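Local coordinates for protein precorrin-6Y C5,15-methyltransferase (Decarboxylating) (Geobacter metallireducens, PDB 3E05) that probably methylates a corrin-ring precursor with S-adenosylmethionine in cobalamin biosynthesis, this chain being the C-terminal domain of the longer enzyme, at residues A165-A170 and V187-A192. Residues are numbered along the deposited sequence; the frame is centred on the assembly and turned at random.
Sequences ACVNVA and VYIITA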
loop_
_atom_site.group_PDB
_atom_site.type_symbol
_atom_site.label_atom_id
_atom_site.label_comp_id
_atom_site.label_asym_id
_atom_site.label_seq_id
_atom_site.Cartn_x
_atom_site.Cartn_y
_atom_site.Cartn_z
ATOM N N ALA D 165 -4.836 -1.075 12.213
ATOM C CA ALA D 165 -4.450 -0.188 11.102
ATOM C C ALA D 165 -3.196 -0.729 10.407
ATOM O O ALA D 165 -2.119 -0.820 11.005
ATOM C CB ALA D 165 -4.225 1.228 11.596
ATOM N N CYS D 166 -3.341 -1.112 9.142
ATOM C CA CYS D 166 -2.205 -1.608 8.383
ATOM C C CYS D 166 -1.593 -0.440 7.661
ATOM O O CYS D 166 -2.246 0.215 6.835
ATOM C CB CYS D 166 -2.602 -2.700 7.388
ATOM S SG CYS D 166 -1.169 -3.359 6.512
ATOM N N VAL D 167 -0.336 -0.176 7.992
ATOM C CA VAL D 167 0.359 1.006 7.501
ATOM C C VAL D 167 1.446 0.575 6.541
ATOM O O VAL D 167 2.340 -0.189 6.900
ATOM C CB VAL D 167 0.941 1.861 8.675
ATOM C CG1 VAL D 167 1.864 2.975 8.148
ATOM C CG2 VAL D 167 -0.201 2.444 9.528
ATOM N N ASN D 168 1.337 1.061 5.312
ATOM C CA ASN D 168 2.319 0.790 4.275
ATOM C C ASN D 168 3.001 2.100 3.907
ATOM O O ASN D 168 2.330 3.067 3.556
ATOM C CB ASN D 168 1.663 0.171 3.035
ATOM C CG ASN D 168 1.632 -1.352 3.086
ATOM O OD1 ASN D 168 2.640 -2.010 2.857
ATOM N ND2 ASN D 168 0.463 -1.913 3.385
ATOM N N VAL D 169 4.331 2.107 3.971
ATOM C CA VAL D 169 5.128 3.306 3.670
ATOM C C VAL D 169 6.120 2.984 2.554
ATOM O O VAL D 169 6.864 2.003 2.648
ATOM C CB VAL D 169 5.924 3.763 4.930
ATOM C CG1 VAL D 169 6.884 4.904 4.583
ATOM C CG2 VAL D 169 4.966 4.150 6.097
ATOM N N ALA D 170 6.139 3.794 1.494
ATOM C CA ALA D 170 7.209 3.705 0.482
ATOM C C ALA D 170 7.887 5.048 0.413
ATOM O O ALA D 170 7.204 6.057 0.354
ATOM C CB ALA D 170 6.648 3.349 -0.865
ATOM N N VAL D 187 3.196 -2.776 8.508
ATOM C CA VAL D 187 3.053 -2.969 9.949
ATOM C C VAL D 187 1.590 -2.844 10.332
ATOM O O VAL D 187 0.877 -1.930 9.900
ATOM C CB VAL D 187 3.949 -1.987 10.809
ATOM C CG1 VAL D 187 3.835 -2.301 12.306
ATOM C CG2 VAL D 187 5.421 -2.042 10.391
ATOM N N TYR D 188 1.127 -3.787 11.144
ATOM C CA TYR D 188 -0.228 -3.727 11.646
ATOM C C TYR D 188 -0.194 -3.101 13.032
ATOM O O TYR D 188 0.366 -3.688 13.952
ATOM C CB TYR D 188 -0.809 -5.146 11.736
ATOM C CG TYR D 188 -1.040 -5.758 10.374
ATOM C CD1 TYR D 188 -2.266 -5.582 9.723
ATOM C CD2 TYR D 188 -0.029 -6.466 9.719
ATOM C CE1 TYR D 188 -2.505 -6.163 8.458
ATOM C CE2 TYR D 188 -0.241 -7.013 8.440
ATOM C CZ TYR D 188 -1.484 -6.864 7.826
ATOM O OH TYR D 188 -1.693 -7.389 6.564
ATOM N N ILE D 189 -0.754 -1.897 13.145
ATOM C CA ILE D 189 -0.827 -1.194 14.423
ATOM C C ILE D 189 -2.183 -1.486 15.061
ATOM O O ILE D 189 -3.232 -1.044 14.588
ATOM C CB ILE D 189 -0.589 0.322 14.245
ATOM C CG1 ILE D 189 0.794 0.543 13.613
ATOM C CG2 ILE D 189 -0.759 1.069 15.575
ATOM C CD1 ILE D 189 1.053 1.939 13.114
ATOM N N ILE D 190 -2.127 -2.229 16.164
ATOM C CA ILE D 190 -3.328 -2.672 16.875
ATOM C C ILE D 190 -3.536 -1.806 18.116
ATOM O O ILE D 190 -2.655 -1.745 18.968
ATOM C CB ILE D 190 -3.183 -4.153 17.290
ATOM C CG1 ILE D 190 -2.868 -5.016 16.067
ATOM C CG2 ILE D 190 -4.446 -4.643 18.020
ATOM C CD1 ILE D 190 -2.348 -6.398 16.379
ATOM N N THR D 191 -4.685 -1.137 18.193
ATOM C CA THR D 191 -5.049 -0.284 19.319
ATOM C C THR D 191 -6.259 -0.847 20.053
ATOM O O THR D 191 -7.275 -1.164 19.446
ATOM C CB THR D 191 -5.288 1.158 18.858
ATOM O OG1 THR D 191 -4.160 1.578 18.081
ATOM C CG2 THR D 191 -5.445 2.111 20.065
ATOM N N ALA D 192 -6.135 -0.966 21.374
ATOM C CA ALA D 192 -7.181 -1.565 22.192
ATOM C C ALA D 192 -7.458 -0.706 23.414
ATOM O O ALA D 192 -6.533 -0.244 24.084
ATOM C CB ALA D 192 -6.793 -2.963 22.599
#
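Ala165 O takes the N-H of Ile189 at 2.8 Å, nearly straight at 169° at the hydrogen, and also accepts a CA-H...O contact from Tyr188 CA, 3.5 Å away. This joins the two strands of the antiparallel beta hairpin at one edge of this chain's seven-stranded sheet, whose order 3-2-1-4-5-7-6 is that of a class I S-adenosylmethionine-dependent methyltransferase. Ala165 N returns a bond to Ile189 O, and Val167 and Val187 exchange a second reciprocal pair, with Val187 N to Val167 O the longest at 3.2 Å. Between these two hydrogen-bonded pairs lies the non-hydrogen-bonded pair Cys166 and Tyr188, with CA atoms 4.4 Å apart. On the face carrying Val167 and Ile189, Val167 CG2 meets Ile189 CD1 at 3.8 Å, while helix 26-35 packs on both side chains. Segment 165-170, part of strand 161-173, pairs in turn with an antiparallel strand of the second subunit, continuing the sheet across the interface. Tyr188 OH hydrogen-bonds to Tyr188 OH of the fourth subunit. An alanine at Tyr188 would probably leave the Cys166 sulfur without its aromatic partner and, since every copy would change, abolish the hydroxyl-to-hydroxyl bond between subunits. With SG anti to the backbone N (chi1 -177°), Cys166 sets its sulfur over one face of the Tyr188 ring, 3.9 Å from the centroid and 23° off the normal, shifted toward the rim at CE1 and CZ.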